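Glycinin A3B4 subunit (Glycine max, PDB 2D5F) serves as a seed storage protein of the 11S globulin family, built from two cupin domains and assembled into hexamers. Local coordinates at residues 65-76 against 139-149; 26-34 against 46-54. All coordinates share one frame; numbering follows the deposited sequence. Where two conformers were deposited one is given.

Contact 1 of 2, residues 65-76 against 139-149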
loop_
_atom_site.group_PDB
_atom_site.type_symbol
_atom_site.label_atom_id
_atom_site.label_comp_id
_atom_site.label_asym_id
_atom_site.label_seq_id
_atom_site.Cartn_x
_atom_site.Cartn_y
_atom_site.Cartn_z
ATOM N N TYR B 65 -8.850 -15.090 -16.628
ATOM C CA TYR B 65 -9.534 -13.951 -16.019
ATOM C C TYR B 65 -10.287 -14.486 -14.817
ATOM O O TYR B 65 -10.504 -15.684 -14.703
ATOM C CB TYR B 65 -10.512 -13.287 -17.004
ATOM C CG TYR B 65 -11.289 -14.273 -17.853
ATOM C CD1 TYR B 65 -10.866 -14.595 -19.146
ATOM C CD2 TYR B 65 -12.420 -14.917 -17.349
ATOM C CE1 TYR B 65 -11.547 -15.537 -19.918
ATOM C CE2 TYR B 65 -13.107 -15.862 -18.109
ATOM C CZ TYR B 65 -12.663 -16.169 -19.393
ATOM O OH TYR B 65 -13.329 -17.121 -20.138
ATOM N N PRO B 66 -10.665 -13.613 -13.881
ATOM C CA PRO B 66 -11.387 -14.187 -12.748
ATOM C C PRO B 66 -12.849 -14.465 -13.066
ATOM O O PRO B 66 -13.403 -13.932 -14.028
ATOM C CB PRO B 66 -11.200 -13.143 -11.648
ATOM C CG PRO B 66 -11.039 -11.875 -12.379
ATOM C CD PRO B 66 -10.227 -12.234 -13.601
ATOM N N GLN B 67 -13.447 -15.350 -12.274
ATOM C CA GLN B 67 -14.856 -15.687 -12.417
ATOM C C GLN B 67 -15.469 -15.516 -11.039
ATOM O O GLN B 67 -14.839 -15.836 -10.028
ATOM C CB GLN B 67 -15.059 -17.149 -12.834
ATOM C CG GLN B 67 -14.563 -17.533 -14.212
ATOM C CD GLN B 67 -14.803 -19.007 -14.511
ATOM O OE1 GLN B 67 -15.941 -19.477 -14.497
ATOM N NE2 GLN B 67 -13.727 -19.741 -14.777
ATOM N N MET B 68 -16.680 -14.983 -10.997
ATOM C CA MET B 68 -17.395 -14.847 -9.737
ATOM C C MET B 68 -18.644 -15.681 -9.966
ATOM O O MET B 68 -19.425 -15.400 -10.867
ATOM C CB MET B 68 -17.766 -13.404 -9.447
ATOM C CG MET B 68 -18.578 -13.271 -8.173
ATOM S SD MET B 68 -18.751 -11.574 -7.654
ATOM C CE MET B 68 -17.422 -11.486 -6.481
ATOM N N ILE B 69 -18.813 -16.720 -9.159
ATOM C CA ILE B 69 -19.937 -17.629 -9.311
ATOM C C ILE B 69 -20.896 -17.613 -8.128
ATOM O O ILE B 69 -20.476 -17.550 -6.973
ATOM C CB ILE B 69 -19.426 -19.069 -9.469
ATOM C CG1 ILE B 69 -18.316 -19.109 -10.520
ATOM C CG2 ILE B 69 -20.566 -19.998 -9.866
ATOM C CD1 ILE B 69 -17.545 -20.411 -10.536
ATOM N N ILE B 70 -22.190 -17.648 -8.420
ATOM C CA ILE B 70 -23.177 -17.714 -7.360
ATOM C C ILE B 70 -23.899 -19.043 -7.538
ATOM O O ILE B 70 -24.362 -19.368 -8.631
ATOM C CB ILE B 70 -24.200 -16.549 -7.398
ATOM C CG1 ILE B 70 -25.147 -16.688 -6.198
ATOM C CG2 ILE B 70 -24.970 -16.540 -8.710
ATOM C CD1 ILE B 70 -26.063 -15.514 -5.974
ATOM N N VAL B 71 -23.940 -19.829 -6.471
ATOM C CA VAL B 71 -24.604 -21.122 -6.495
ATOM C C VAL B 71 -26.057 -20.855 -6.174
ATOM O O VAL B 71 -26.372 -20.424 -5.068
ATOM C CB VAL B 71 -24.033 -22.072 -5.424
ATOM C CG1 VAL B 71 -24.722 -23.420 -5.508
ATOM C CG2 VAL B 71 -22.540 -22.228 -5.608
ATOM N N VAL B 72 -26.944 -21.100 -7.133
ATOM C CA VAL B 72 -28.358 -20.853 -6.907
ATOM C C VAL B 72 -29.150 -22.103 -6.529
ATOM O O VAL B 72 -30.331 -22.007 -6.212
ATOM C CB VAL B 72 -29.020 -20.180 -8.137
ATOM C CG1 VAL B 72 -28.289 -18.876 -8.470
ATOM C CG2 VAL B 72 -29.017 -21.124 -9.328
ATOM N N GLN B 73 -28.510 -23.270 -6.547
ATOM C CA GLN B 73 -29.205 -24.505 -6.188
ATOM C C GLN B 73 -28.261 -25.660 -5.884
ATOM O O GLN B 73 -27.283 -25.883 -6.601
ATOM C CB GLN B 73 -30.154 -24.945 -7.313
ATOM C CG GLN B 73 -31.071 -26.107 -6.920
ATOM C CD GLN B 73 -31.879 -26.661 -8.087
ATOM O OE1 GLN B 73 -31.496 -27.651 -8.716
ATOM N NE2 GLN B 73 -32.996 -26.015 -8.386
ATOM N N GLY B 74 -28.566 -26.397 -4.822
ATOM C CA GLY B 74 -27.753 -27.545 -4.465
ATOM C C GLY B 74 -26.563 -27.296 -3.563
ATOM O O GLY B 74 -26.409 -26.218 -2.978
ATOM N N LYS B 75 -25.714 -28.314 -3.452
ATOM C CA LYS B 75 -24.526 -28.226 -2.625
ATOM C C LYS B 75 -23.420 -29.110 -3.183
ATOM O O LYS B 75 -23.679 -30.154 -3.786
ATOM C CB LYS B 75 -24.854 -28.638 -1.188
ATOM C CG LYS B 75 -25.148 -30.112 -1.001
ATOM C CD LYS B 75 -25.513 -30.395 0.453
ATOM C CE LYS B 75 -25.514 -31.892 0.763
ATOM N NZ LYS B 75 -24.135 -32.471 0.810
ATOM N N GLY B 76 -22.181 -28.688 -2.980
ATOM C CA GLY B 76 -21.067 -29.458 -3.480
ATOM C C GLY B 76 -19.744 -29.011 -2.905
ATOM O O GLY B 76 -19.678 -28.351 -1.863
ATOM N N GLU B 139 -30.116 -33.236 -5.336
ATOM C CA GLU B 139 -30.602 -32.371 -6.395
ATOM C C GLU B 139 -29.405 -31.838 -7.183
ATOM O O GLU B 139 -28.273 -31.833 -6.696
ATOM C CB GLU B 139 -31.421 -31.216 -5.816
ATOM C CG GLU B 139 -30.619 -30.139 -5.116
ATOM C CD GLU B 139 -31.508 -29.045 -4.554
ATOM O OE1 GLU B 139 -32.482 -28.664 -5.239
ATOM O OE2 GLU B 139 -31.232 -28.559 -3.435
ATOM N N PRO B 140 -29.636 -31.398 -8.424
ATOM C CA PRO B 140 -28.529 -30.879 -9.224
ATOM C C PRO B 140 -28.013 -29.538 -8.723
ATOM O O PRO B 140 -28.751 -28.756 -8.129
ATOM C CB PRO B 140 -29.134 -30.787 -10.623
ATOM C CG PRO B 140 -30.571 -30.477 -10.338
ATOM C CD PRO B 140 -30.888 -31.415 -9.199
ATOM N N VAL B 141 -26.729 -29.289 -8.941
ATOM C CA VAL B 141 -26.145 -28.022 -8.538
ATOM C C VAL B 141 -26.271 -27.086 -9.725
ATOM O O VAL B 141 -25.899 -27.442 -10.846
ATOM C CB VAL B 141 -24.652 -28.158 -8.176
ATOM C CG1 VAL B 141 -23.999 -26.778 -8.131
ATOM C CG2 VAL B 141 -24.506 -28.860 -6.827
ATOM N N VAL B 142 -26.823 -25.904 -9.481
ATOM C CA VAL B 142 -26.964 -24.903 -10.526
ATOM C C VAL B 142 -26.187 -23.657 -10.094
ATOM O O VAL B 142 -26.429 -23.100 -9.021
ATOM C CB VAL B 142 -28.443 -24.538 -10.763
ATOM C CG1 VAL B 142 -28.544 -23.472 -11.836
ATOM C CG2 VAL B 142 -29.230 -25.791 -11.178
ATOM N N ALA B 143 -25.241 -23.235 -10.928
ATOM C CA ALA B 143 -24.429 -22.066 -10.617
ATOM C C ALA B 143 -24.349 -21.110 -11.800
ATOM O O ALA B 143 -24.344 -21.534 -12.960
ATOM C CB ALA B 143 -23.032 -22.506 -10.202
ATOM N N ILE B 144 -24.299 -19.815 -11.501
ATOM C CA ILE B 144 -24.202 -18.794 -12.541
ATOM C C ILE B 144 -22.865 -18.083 -12.394
ATOM O O ILE B 144 -22.590 -17.452 -11.373
ATOM C CB ILE B 144 -25.355 -17.758 -12.448
ATOM C CG1 ILE B 144 -26.649 -18.347 -13.031
ATOM C CG2 ILE B 144 -24.998 -16.506 -13.236
ATOM C CD1 ILE B 144 -27.218 -19.501 -12.248
ATOM N N SER B 145 -22.043 -18.178 -13.431
ATOM C CA SER B 145 -20.725 -17.580 -13.398
ATOM C C SER B 145 -20.544 -16.318 -14.225
ATOM O O SER B 145 -20.878 -16.276 -15.405
ATOM C CB SER B 145 -19.681 -18.611 -13.837
ATOM O OG SER B 145 -18.396 -18.020 -13.881
ATOM N N LEU B 146 -20.012 -15.283 -13.583
ATOM C CA LEU B 146 -19.717 -14.036 -14.262
ATOM C C LEU B 146 -18.267 -14.193 -14.721
ATOM O O LEU B 146 -17.359 -14.307 -13.889
ATOM C CB LEU B 146 -19.838 -12.850 -13.291
ATOM C CG LEU B 146 -19.727 -11.420 -13.855
ATOM C CD1 LEU B 146 -18.302 -11.126 -14.355
ATOM C CD2 LEU B 146 -20.738 -11.245 -14.981
ATOM N N LEU B 147 -18.064 -14.251 -16.035
ATOM C CA LEU B 147 -16.728 -14.385 -16.613
ATOM C C LEU B 147 -16.208 -12.976 -16.911
ATOM O O LEU B 147 -16.576 -12.364 -17.911
ATOM C CB LEU B 147 -16.772 -15.217 -17.907
ATOM C CG LEU B 147 -16.897 -16.752 -17.836
ATOM C CD1 LEU B 147 -18.127 -17.158 -17.066
ATOM C CD2 LEU B 147 -16.965 -17.322 -19.249
ATOM N N ASP B 148 -15.359 -12.465 -16.030
ATOM C CA ASP B 148 -14.811 -11.122 -16.177
ATOM C C ASP B 148 -13.703 -11.059 -17.236
ATOM O O ASP B 148 -12.542 -10.812 -16.918
ATOM C CB ASP B 148 -14.297 -10.648 -14.812
ATOM C CG ASP B 148 -13.906 -9.177 -14.800
ATOM O OD1 ASP B 148 -14.435 -8.398 -15.625
ATOM O OD2 ASP B 148 -13.075 -8.800 -13.950
ATOM N N THR B 149 -14.084 -11.270 -18.495
ATOM C CA THR B 149 -13.149 -11.263 -19.621
ATOM C C THR B 149 -12.367 -9.961 -19.813
ATOM O O THR B 149 -11.228 -9.987 -20.267
ATOM C CB THR B 149 -13.872 -11.557 -20.958
ATOM O OG1 THR B 149 -15.020 -10.707 -21.073
ATOM C CG2 THR B 149 -14.311 -13.015 -21.034
HETATM O O HOH W 1 -26.801 -30.854 -4.563
#
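Ser145 OG donates a hydrogen bond of 2.9 Å to Gln67 OE1, meeting the amide oxygen in its carbonyl plane, on a lone pair. With OG anti to the backbone N (chi1 177°), the serine hydroxyl faces Gln67 and also lies against Ile69 CG1. On the same face Ile69 CG2 touches Ala143 CB at 3.5 Å. On the face of Ile70 and Ile144, Ile70 CG2 packs beside Ile144 CB; at the bulge the methyls Val72 CG2 and Val142 CG1 are tight at 3.5 Å. Thr149 CG2 sits over one face of the Tyr65 ring, 4.0 Å from its centroid, a CH-pi contact, while Tyr65 CE2 rests on Leu147 CB.

Behind these side chains, paired backbone bonds join Met68 to Leu146 and Ile70 to Ile144; the one from Leu146 N to Met68 O is 2.8 Å long and nearly straight (176°). Val142 O then takes Val72 N at 2.8 Å and, weakly, Gln73 N. Gly74 follows with phi 88°, where a CB would clash with Pro140 O. Farther out, Gln67 OE1 also accepts from Arg50 NH1, and Phe444 of strand 438-445 packs on Met68, Ile70 and Leu146. Val72 and Gln73 together opposite Val142 form a classic beta bulge, set in an antiparallel strand pair of the cupin beta-barrel.

Contact 2 of 2, residues 26-34 against 46-54. With CO3 (carbonate ion), chain E.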
loop_
_atom_site.group_PDB
_atom_site.type_symbol
_atom_site.label_atom_id
_atom_site.label_comp_id
_atom_site.label_asym_id
_atom_site.label_seq_id
_atom_site.Cartn_x
_atom_site.Cartn_y
_atom_site.Cartn_z
ATOM N N GLU B 26 -22.396 -35.767 -20.039
ATOM C CA GLU B 26 -22.856 -36.933 -19.310
ATOM C C GLU B 26 -23.402 -36.572 -17.935
ATOM O O GLU B 26 -24.517 -36.956 -17.580
ATOM C CB GLU B 26 -21.710 -37.925 -19.147
ATOM C CG GLU B 26 -21.987 -39.020 -18.137
ATOM C CD GLU B 26 -20.802 -39.935 -17.951
ATOM O OE1 GLU B 26 -20.692 -40.929 -18.695
ATOM O OE2 GLU B 26 -19.965 -39.651 -17.072
ATOM N N GLY B 27 -22.610 -35.827 -17.165
ATOM C CA GLY B 27 -23.018 -35.470 -15.819
ATOM C C GLY B 27 -23.601 -34.092 -15.591
ATOM O O GLY B 27 -23.851 -33.716 -14.443
ATOM N N GLY B 28 -23.830 -33.336 -16.658
ATOM C CA GLY B 28 -24.385 -32.009 -16.480
ATOM C C GLY B 28 -24.671 -31.215 -17.738
ATOM O O GLY B 28 -24.721 -31.753 -18.847
ATOM N N LEU B 29 -24.847 -29.912 -17.547
ATOM C CA LEU B 29 -25.161 -28.997 -18.628
ATOM C C LEU B 29 -24.438 -27.662 -18.443
ATOM O O LEU B 29 -24.253 -27.190 -17.316
ATOM C CB LEU B 29 -26.672 -28.752 -18.646
ATOM C CG LEU B 29 -27.249 -27.784 -19.675
ATOM C CD1 LEU B 29 -27.085 -28.371 -21.076
ATOM C CD2 LEU B 29 -28.717 -27.535 -19.369
ATOM N N ILE B 30 -24.022 -27.069 -19.555
ATOM C CA ILE B 30 -23.362 -25.772 -19.532
ATOM C C ILE B 30 -24.086 -24.894 -20.538
ATOM O O ILE B 30 -24.215 -25.246 -21.710
ATOM C CB ILE B 30 -21.879 -25.862 -19.928
ATOM C CG1 ILE B 30 -21.108 -26.670 -18.880
ATOM C CG2 ILE B 30 -21.286 -24.461 -20.038
ATOM C CD1 ILE B 30 -19.628 -26.808 -19.180
ATOM N N GLU B 31 -24.584 -23.760 -20.062
ATOM C CA GLU B 31 -25.297 -22.815 -20.903
ATOM C C GLU B 31 -24.544 -21.498 -20.887
ATOM O O GLU B 31 -24.206 -20.986 -19.820
ATOM C CB GLU B 31 -26.705 -22.605 -20.360
ATOM C CG GLU B 31 -27.572 -23.843 -20.420
ATOM C CD GLU B 31 -28.847 -23.672 -19.639
ATOM O OE1 GLU B 31 -28.854 -23.997 -18.434
ATOM O OE2 GLU B 31 -29.841 -23.192 -20.223
ATOM N N THR B 32 -24.269 -20.946 -22.061
ATOM C CA THR B 32 -23.555 -19.680 -22.113
ATOM C C THR B 32 -24.310 -18.601 -22.863
ATOM O O THR B 32 -25.091 -18.887 -23.769
ATOM C CB THR B 32 -22.164 -19.837 -22.777
ATOM O OG1 THR B 32 -22.320 -20.266 -24.137
ATOM C CG2 THR B 32 -21.327 -20.859 -22.020
ATOM N N TRP B 33 -24.087 -17.357 -22.453
ATOM C CA TRP B 33 -24.682 -16.202 -23.121
ATOM C C TRP B 33 -23.613 -15.812 -24.141
ATOM O O TRP B 33 -22.424 -15.826 -23.818
ATOM C CB TRP B 33 -24.893 -15.053 -22.131
ATOM C CG TRP B 33 -26.166 -15.137 -21.298
ATOM C CD1 TRP B 33 -27.303 -14.388 -21.463
ATOM C CD2 TRP B 33 -26.398 -15.969 -20.150
ATOM N NE1 TRP B 33 -28.222 -14.698 -20.487
ATOM C CE2 TRP B 33 -27.696 -15.667 -19.671
ATOM C CE3 TRP B 33 -25.637 -16.944 -19.481
ATOM C CZ2 TRP B 33 -28.248 -16.299 -18.547
ATOM C CZ3 TRP B 33 -26.187 -17.576 -18.359
ATOM C CH2 TRP B 33 -27.483 -17.250 -17.908
ATOM N N ASN B 34 -24.016 -15.504 -25.370
ATOM C CA ASN B 34 -23.061 -15.112 -26.405
ATOM C C ASN B 34 -22.363 -13.826 -25.944
ATOM O O ASN B 34 -23.025 -12.828 -25.650
ATOM C CB ASN B 34 -23.796 -14.855 -27.725
ATOM C CG ASN B 34 -22.851 -14.671 -28.893
ATOM O OD1 ASN B 34 -21.878 -13.921 -28.809
ATOM N ND2 ASN B 34 -23.137 -15.352 -29.998
ATOM N N THR B 46 -19.080 -11.833 -19.808
ATOM C CA THR B 46 -20.049 -12.760 -20.369
ATOM C C THR B 46 -20.461 -13.643 -19.203
ATOM O O THR B 46 -19.853 -13.579 -18.131
ATOM C CB THR B 46 -19.513 -13.602 -21.554
ATOM O OG1 THR B 46 -20.632 -14.194 -22.227
ATOM C CG2 THR B 46 -18.591 -14.706 -21.096
ATOM N N VAL B 47 -21.502 -14.445 -19.389
ATOM C CA VAL B 47 -21.994 -15.285 -18.312
ATOM C C VAL B 47 -22.185 -16.731 -18.742
ATOM O O VAL B 47 -22.505 -17.014 -19.897
ATOM C CB VAL B 47 -23.339 -14.734 -17.767
ATOM C CG1 VAL B 47 -23.830 -15.584 -16.604
ATOM C CG2 VAL B 47 -23.168 -13.276 -17.337
ATOM N N SER B 48 -21.995 -17.638 -17.794
ATOM C CA SER B 48 -22.135 -19.065 -18.041
ATOM C C SER B 48 -22.913 -19.722 -16.901
ATOM O O SER B 48 -22.584 -19.538 -15.732
ATOM C CB SER B 48 -20.746 -19.689 -18.157
ATOM O OG SER B 48 -20.813 -21.099 -18.175
ATOM N N LYS B 49 -23.951 -20.476 -17.247
ATOM C CA LYS B 49 -24.768 -21.176 -16.258
ATOM C C LYS B 49 -24.377 -22.650 -16.288
ATOM O O LYS B 49 -24.466 -23.295 -17.326
ATOM C CB LYS B 49 -26.246 -21.025 -16.596
ATOM C CG LYS B 49 -27.184 -21.688 -15.611
ATOM C CD LYS B 49 -28.630 -21.429 -16.011
ATOM C CE LYS B 49 -29.601 -22.131 -15.080
ATOM N NZ LYS B 49 -31.012 -21.975 -15.547
ATOM N N ARG B 50 -23.939 -23.178 -15.152
ATOM C CA ARG B 50 -23.513 -24.572 -15.096
ATOM C C ARG B 50 -24.392 -25.427 -14.209
ATOM O O ARG B 50 -24.801 -25.011 -13.122
ATOM C CB ARG B 50 -22.062 -24.659 -14.618
ATOM C CG ARG B 50 -21.060 -24.158 -15.645
ATOM C CD ARG B 50 -19.739 -23.745 -15.008
ATOM N NE ARG B 50 -19.090 -22.712 -15.809
ATOM C CZ ARG B 50 -18.181 -21.860 -15.350
ATOM N NH1 ARG B 50 -17.655 -20.957 -16.164
ATOM N NH2 ARG B 50 -17.799 -21.909 -14.082
ATOM N N THR B 51 -24.689 -26.629 -14.686
ATOM C CA THR B 51 -25.511 -27.551 -13.926
ATOM C C THR B 51 -24.780 -28.864 -13.744
ATOM O O THR B 51 -24.350 -29.488 -14.711
ATOM C CB THR B 51 -26.856 -27.824 -14.625
ATOM O OG1 THR B 51 -27.598 -26.603 -14.722
ATOM C CG2 THR B 51 -27.674 -28.836 -13.827
ATOM N N LEU B 52 -24.611 -29.260 -12.490
ATOM C CA LEU B 52 -23.955 -30.516 -12.174
ATOM C C LEU B 52 -25.056 -31.427 -11.671
ATOM O O LEU B 52 -25.678 -31.151 -10.647
ATOM C CB LEU B 52 -22.911 -30.335 -11.068
ATOM C CG LEU B 52 -21.577 -29.646 -11.371
ATOM C CD1 LEU B 52 -21.807 -28.300 -12.037
ATOM C CD2 LEU B 52 -20.802 -29.484 -10.068
ATOM N N ASN B 53 -25.314 -32.498 -12.402
ATOM C CA ASN B 53 -26.334 -33.443 -11.987
ATOM C C ASN B 53 -25.787 -34.267 -10.826
ATOM O O ASN B 53 -24.634 -34.095 -10.423
ATOM C CB ASN B 53 -26.718 -34.334 -13.167
ATOM C CG ASN B 53 -27.516 -33.585 -14.221
ATOM O OD1 ASN B 53 -27.483 -33.924 -15.403
ATOM N ND2 ASN B 53 -28.252 -32.568 -13.790
ATOM N N ARG B 54 -26.622 -35.147 -10.282
ATOM C CA ARG B 54 -26.234 -36.004 -9.167
ATOM C C ARG B 54 -24.903 -36.683 -9.489
ATOM O O ARG B 54 -24.726 -37.239 -10.577
ATOM C CB ARG B 54 -27.325 -37.049 -8.916
ATOM C CG ARG B 54 -27.210 -37.792 -7.597
ATOM C CD ARG B 54 -28.548 -38.419 -7.233
ATOM N NE ARG B 54 -28.498 -39.167 -5.980
ATOM C CZ ARG B 54 -27.801 -40.284 -5.804
ATOM N NH1 ARG B 54 -27.086 -40.789 -6.801
ATOM N NH2 ARG B 54 -27.823 -40.901 -4.632
HETATM C C CO3 E . -18.704 -24.857 -11.870
HETATM O O1 CO3 E . -18.304 -26.064 -11.866
HETATM O O2 CO3 E . -18.049 -23.986 -12.542
HETATM O O3 CO3 E . -19.755 -24.528 -11.201
HETATM O O HOH W 2 -26.333 -36.327 -15.943
HETATM O O HOH W 3 -23.994 -36.559 -13.002
HETATM O O HOH W 4 -26.743 -25.135 -17.040
#
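Trp33 N donates to Val47 O at 3.0 Å, and the indole lies alongside the valine, CZ3 reaching Val47 CG1 at 3.6 Å. The Lys49 backbone N stands at the ring's edge, in its plane; Trp33 NE1 is satisfied by Leu17 O. Cutting the side chain back to an alanine is likely to open a gap beside Val47 and Lys49 CB and leave Leu17 O without its indole donor.

Reciprocal backbone bonds satisfy Glu31 and Lys49, the shorter from Lys49 N to Glu31 O at 2.6 Å, and likewise Leu29 and Thr51. Asn53 N closes the row on Gly27 O. At Gly28 a CB would run into Thr51 O. Glu31 and Lys49 extend side by side, but Glu31 OE1 stays 4.1 Å from Lys49 NZ, too far for a salt bridge; a water lies within hydrogen-bonding distance of Glu31 OE1 (2.8 Å), Lys49 O and Thr51 OG1, with more acceptors around it than it has protons. Another water bridges Glu26 O and Asn53 OD1.

On the other face Arg50 NH2 gives a 2.6 Å hydrogen bond to carbonate O2, and its NE reaches Ser48 OG only weakly (3.3 Å). The carbonate is further held by His58, Tyr131 and Thr133. Joined through helix 38-43, the strands form an antiparallel pair in the N-terminal cupin domain's sheet; strand 21-24 flanks 28-32, and 141-147 flanks 46-52.

Contacts 1 and 2 are adjoining parts of one antiparallel sheet, their centres about 9 Å apart. Strands 46-52 and 141-147 are neighbours, giving the order 28-32, 46-52, 141-147, 67-73. The seam carries probable hydrogen bonds from Ser145 N to Ser48 O and from Val141 N to Leu52 O, both 2.7 Å, with Val47 CG1 packed on Ser145 O at 3.3 Å. Both contacts reach the carbonate pocket: contact 2 supplies Arg50, while contact 1 contributes Ala143, whose side chain is about 4 Å from the ion, and Gln67 as second-shell support of the arginine. The carbonate probably came from the crystallisation liquor.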